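Local coordinates for hypothetical protein (Staphylococcus aureus subsp. aureus, PDB 2ETS) that is of unknown function but represents the DUF1798 family of bacterial proteins, which adopts a four-helical bundle fold, at residues 67-78 with 112-121. Sequence-based numbering, arbitrary orientation.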
loop_
_atom_site.group_PDB
_atom_site.type_symbol
_atom_site.label_atom_id
_atom_site.label_comp_id
_atom_site.label_asym_id
_atom_site.label_seq_id
_atom_site.Cartn_x
_atom_site.Cartn_y
_atom_site.Cartn_z
ATOM N N PHE A 67 -5.747 -16.291 6.606
ATOM C CA PHE A 67 -4.572 -16.919 5.987
ATOM C C PHE A 67 -3.324 -16.073 6.205
ATOM O O PHE A 67 -2.339 -16.544 6.787
ATOM C CB PHE A 67 -4.750 -17.116 4.480
ATOM C CG PHE A 67 -3.645 -17.938 3.845
ATOM C CD1 PHE A 67 -2.427 -17.357 3.490
ATOM C CD2 PHE A 67 -3.811 -19.299 3.635
ATOM C CE1 PHE A 67 -1.407 -18.118 2.924
ATOM C CE2 PHE A 67 -2.793 -20.062 3.066
ATOM C CZ PHE A 67 -1.587 -19.458 2.712
ATOM N N ILE A 68 -3.395 -14.827 5.734
ATOM C CA ILE A 68 -2.260 -13.922 5.731
ATOM C C ILE A 68 -1.607 -13.757 7.116
ATOM O O ILE A 68 -0.394 -13.729 7.204
ATOM C CB ILE A 68 -2.662 -12.548 5.140
ATOM C CG1 ILE A 68 -2.795 -12.671 3.615
ATOM C CG2 ILE A 68 -1.630 -11.477 5.496
ATOM C CD1 ILE A 68 -3.675 -11.634 2.992
ATOM N N ILE A 69 -2.398 -13.682 8.186
ATOM C CA ILE A 69 -1.829 -13.455 9.539
ATOM C C ILE A 69 -0.975 -14.623 10.048
ATOM O O ILE A 69 -0.185 -14.474 10.994
ATOM C CB ILE A 69 -2.916 -13.082 10.602
ATOM C CG1 ILE A 69 -3.941 -14.201 10.798
ATOM C CG2 ILE A 69 -3.637 -11.822 10.213
ATOM C CD1 ILE A 69 -4.612 -14.147 12.170
ATOM N N GLU A 70 -1.126 -15.765 9.397
ATOM C CA GLU A 70 -0.415 -16.979 9.754
ATOM C C GLU A 70 0.857 -17.193 8.937
ATOM O O GLU A 70 1.607 -18.106 9.234
ATOM C CB GLU A 70 -1.335 -18.204 9.589
ATOM C CG GLU A 70 -2.555 -18.244 10.543
ATOM C CD GLU A 70 -2.162 -18.290 12.019
ATOM O OE1 GLU A 70 -1.254 -19.078 12.368
ATOM O OE2 GLU A 70 -2.758 -17.536 12.829
ATOM N N VAL A 71 1.125 -16.388 7.912
ATOM C CA VAL A 71 2.386 -16.569 7.181
ATOM C C VAL A 71 3.566 -16.105 8.068
ATOM O O VAL A 71 3.365 -15.312 8.991
ATOM C CB VAL A 71 2.402 -15.898 5.770
ATOM C CG1 VAL A 71 1.201 -16.354 4.919
ATOM C CG2 VAL A 71 2.435 -14.403 5.859
ATOM N N PRO A 72 4.777 -16.670 7.841
ATOM C CA PRO A 72 5.927 -16.191 8.584
ATOM C C PRO A 72 6.056 -14.673 8.537
ATOM O O PRO A 72 5.723 -14.061 7.524
ATOM C CB PRO A 72 7.111 -16.865 7.904
ATOM C CG PRO A 72 6.516 -18.207 7.375
ATOM C CD PRO A 72 5.127 -17.784 6.924
ATOM N N TYR A 73 6.492 -14.087 9.658
ATOM C CA TYR A 73 6.671 -12.616 9.801
ATOM C C TYR A 73 5.371 -11.835 9.968
ATOM O O TYR A 73 5.410 -10.617 10.045
ATOM C CB TYR A 73 7.452 -12.007 8.614
ATOM C CG TYR A 73 8.899 -12.436 8.509
ATOM C CD1 TYR A 73 9.854 -11.917 9.382
ATOM C CD2 TYR A 73 9.313 -13.335 7.552
ATOM C CE1 TYR A 73 11.183 -12.313 9.299
ATOM C CE2 TYR A 73 10.642 -13.728 7.467
ATOM C CZ TYR A 73 11.558 -13.198 8.349
ATOM O OH TYR A 73 12.871 -13.564 8.304
HETATM N N MSE A 74 4.220 -12.505 10.003
HETATM C CA MSE A 74 2.943 -11.800 10.071
HETATM C C MSE A 74 2.195 -12.166 11.331
HETATM O O MSE A 74 2.403 -13.210 11.894
HETATM C CB MSE A 74 2.081 -12.114 8.850
HETATM C CG MSE A 74 2.255 -11.154 7.703
HETATM SE SE MSE A 74 1.649 -9.345 8.109
HETATM C CE MSE A 74 3.252 -8.461 7.678
ATOM N N ASN A 75 1.341 -11.263 11.781
ATOM C CA ASN A 75 0.421 -11.519 12.872
ATOM C C ASN A 75 -0.722 -10.522 12.713
ATOM O O ASN A 75 -0.683 -9.719 11.801
ATOM C CB ASN A 75 1.117 -11.410 14.234
ATOM C CG ASN A 75 1.629 -10.023 14.538
ATOM O OD1 ASN A 75 0.950 -9.028 14.296
ATOM N ND2 ASN A 75 2.825 -9.950 15.109
ATOM N N SER A 76 -1.725 -10.578 13.585
ATOM C CA SER A 76 -2.947 -9.766 13.442
ATOM C C SER A 76 -2.656 -8.262 13.503
ATOM O O SER A 76 -3.122 -7.502 12.640
ATOM C CB SER A 76 -3.968 -10.153 14.540
ATOM O OG SER A 76 -5.095 -9.294 14.483
ATOM N N ARG A 77 -1.870 -7.849 14.510
ATOM C CA ARG A 77 -1.452 -6.452 14.656
ATOM C C ARG A 77 -0.681 -5.930 13.426
ATOM O O ARG A 77 -1.028 -4.896 12.876
ATOM C CB ARG A 77 -0.592 -6.261 15.891
ATOM C CG ARG A 77 -0.496 -4.777 16.309
ATOM C CD ARG A 77 0.259 -4.603 17.616
ATOM N NE ARG A 77 1.641 -4.858 17.320
ATOM C CZ ARG A 77 2.542 -3.946 16.973
ATOM N NH1 ARG A 77 2.284 -2.639 16.956
ATOM N NH2 ARG A 77 3.750 -4.364 16.668
ATOM N N LYS A 78 0.345 -6.664 13.000
ATOM C CA LYS A 78 1.165 -6.299 11.846
ATOM C C LYS A 78 0.318 -6.194 10.574
ATOM O O LYS A 78 0.540 -5.328 9.753
ATOM C CB LYS A 78 2.293 -7.327 11.635
ATOM C CG LYS A 78 3.499 -7.228 12.615
ATOM C CD LYS A 78 4.545 -6.160 12.216
ATOM C CE LYS A 78 5.299 -6.561 10.890
ATOM N NZ LYS A 78 6.015 -5.403 10.246
ATOM N N TYR A 112 8.654 -4.013 2.522
ATOM C CA TYR A 112 9.246 -5.119 3.258
ATOM C C TYR A 112 8.178 -6.167 3.680
ATOM O O TYR A 112 8.299 -7.361 3.400
ATOM C CB TYR A 112 10.086 -4.615 4.441
ATOM C CG TYR A 112 10.551 -5.724 5.314
ATOM C CD1 TYR A 112 9.734 -6.214 6.333
ATOM C CD2 TYR A 112 11.792 -6.318 5.114
ATOM C CE1 TYR A 112 10.145 -7.275 7.129
ATOM C CE2 TYR A 112 12.214 -7.382 5.920
ATOM C CZ TYR A 112 11.383 -7.853 6.909
ATOM O OH TYR A 112 11.772 -8.916 7.690
ATOM N N ASP A 113 7.116 -5.710 4.308
ATOM C CA ASP A 113 6.010 -6.594 4.660
ATOM C C ASP A 113 5.383 -7.322 3.473
ATOM O O ASP A 113 5.064 -8.513 3.533
ATOM C CB ASP A 113 4.935 -5.773 5.331
ATOM C CG ASP A 113 5.312 -5.360 6.754
ATOM O OD1 ASP A 113 6.266 -5.946 7.336
ATOM O OD2 ASP A 113 4.624 -4.456 7.281
ATOM N N LEU A 114 5.143 -6.570 2.409
ATOM C CA LEU A 114 4.542 -7.123 1.200
ATOM C C LEU A 114 5.369 -8.260 0.608
ATOM O O LEU A 114 4.818 -9.264 0.154
ATOM C CB LEU A 114 4.352 -6.013 0.163
ATOM C CG LEU A 114 3.204 -5.041 0.473
ATOM C CD1 LEU A 114 3.166 -3.972 -0.582
ATOM C CD2 LEU A 114 1.843 -5.746 0.533
ATOM N N GLN A 115 6.689 -8.110 0.622
ATOM C CA GLN A 115 7.555 -9.174 0.134
ATOM C C GLN A 115 7.447 -10.437 0.974
ATOM O O GLN A 115 7.481 -11.542 0.424
ATOM C CB GLN A 115 9.018 -8.729 0.104
ATOM C CG GLN A 115 9.378 -7.858 -1.041
ATOM C CD GLN A 115 9.179 -8.560 -2.400
ATOM O OE1 GLN A 115 8.680 -7.941 -3.341
ATOM N NE2 GLN A 115 9.520 -9.857 -2.481
ATOM N N ASN A 116 7.358 -10.281 2.296
ATOM C CA ASN A 116 7.270 -11.412 3.193
ATOM C C ASN A 116 5.966 -12.154 2.975
ATOM O O ASN A 116 5.893 -13.389 3.098
ATOM C CB ASN A 116 7.361 -10.960 4.659
ATOM C CG ASN A 116 8.781 -10.609 5.085
ATOM O OD1 ASN A 116 9.760 -11.073 4.499
ATOM N ND2 ASN A 116 8.892 -9.799 6.114
ATOM N N ILE A 117 4.929 -11.385 2.681
ATOM C CA ILE A 117 3.620 -11.946 2.462
ATOM C C ILE A 117 3.680 -12.693 1.157
ATOM O O ILE A 117 3.301 -13.864 1.101
ATOM C CB ILE A 117 2.517 -10.860 2.437
ATOM C CG1 ILE A 117 2.316 -10.310 3.845
ATOM C CG2 ILE A 117 1.215 -11.424 1.908
ATOM C CD1 ILE A 117 1.367 -9.105 3.920
ATOM N N LEU A 118 4.194 -12.023 0.125
ATOM C CA LEU A 118 4.335 -12.643 -1.195
ATOM C C LEU A 118 5.077 -13.951 -1.055
ATOM O O LEU A 118 4.596 -14.941 -1.543
ATOM C CB LEU A 118 5.040 -11.720 -2.203
ATOM C CG LEU A 118 5.073 -12.198 -3.666
ATOM C CD1 LEU A 118 3.699 -12.052 -4.345
ATOM C CD2 LEU A 118 6.145 -11.462 -4.481
ATOM N N ASP A 119 6.218 -13.973 -0.361
ATOM C CA ASP A 119 6.923 -15.255 -0.102
ATOM C C ASP A 119 6.014 -16.269 0.579
ATOM O O ASP A 119 5.987 -17.418 0.194
ATOM C CB ASP A 119 8.159 -15.110 0.801
ATOM C CG ASP A 119 9.182 -14.145 0.270
ATOM O OD1 ASP A 119 8.994 -13.620 -0.852
ATOM O OD2 ASP A 119 10.170 -13.893 1.006
ATOM N N GLY A 120 5.299 -15.833 1.616
ATOM C CA GLY A 120 4.428 -16.713 2.385
ATOM C C GLY A 120 3.253 -17.318 1.620
ATOM O O GLY A 120 2.786 -18.385 1.968
ATOM N N VAL A 121 2.754 -16.624 0.601
ATOM C CA VAL A 121 1.558 -17.053 -0.131
ATOM C C VAL A 121 1.992 -17.554 -1.493
ATOM O O VAL A 121 1.544 -17.065 -2.518
ATOM C CB VAL A 121 0.503 -15.903 -0.275
ATOM C CG1 VAL A 121 0.141 -15.310 1.097
ATOM C CG2 VAL A 121 0.978 -14.794 -1.210
HETATM O O HOH W 1 5.893 -15.098 5.005
HETATM O O HOH W 2 6.796 -8.608 7.547
HETATM O O HOH W 3 3.193 -4.164 9.509
#
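Val71 and Gly120 bring their backbones together, CA to CA 5.2 Å, where a loop of two successive beta turns, type I from Ile68 to Val71 and type II from Val71 to Met74, runs along the last turns of helix 100-120. The absence of a side chain at Gly120 permits this approach: Val71 CB lies 4.0 Å from Gly120 CA. Beside it Val121 CG1 meets Phe67 CE1 at 3.7 Å. Ile117 CG1, set beside its backbone N (chi1 -71°), packs against CG of selenomethionine Met74, the two chains crossing at an angle, and Ile117 CD1 reaches Ile68 CG2. Tyr73, at the positive phi of the type II turn, stacks its ring almost parallel to the Asn116 amide (planes 11° apart) but offset, with Asn116 ND2 3.6 Å from Tyr73 CG and OD1 near CD2. Tyr112 OH meets the same ring near CE1.

The polar end is organised round Asp113. Lys78 NZ forms a salt bridge to Asp113 OD1 (3.0 Å), approaching on the syn side, 16° out of the carboxylate plane; the bond to OD2 is weak. Bends at chi2 and chi3 of Lys78 curl its chain back to the carboxylate. One water joins Asp113 OD1 to Asn116 ND2, with a weak bond to Tyr73 O; another joins OD2 to Lys78 O and NZ. A third bridges Pro72 O and Asn116 O, linking loop to helix where no direct backbone bond does. Asn75, at the N-cap position of helix 76-92, accepts from Lys78 N through OD1 (2.8 Å), a capping bond in the first turn.

Ile117 also touches Val17 of helix 12-37 and Leu82 of helix 76-92, continuing this contact into the core. The whole illustrates how an interhelical connection, here between helices 43-63 and 76-92 and containing short helix 65-68, packs against the C-terminal turns of helix 100-120 at one end of a four-helical bundle.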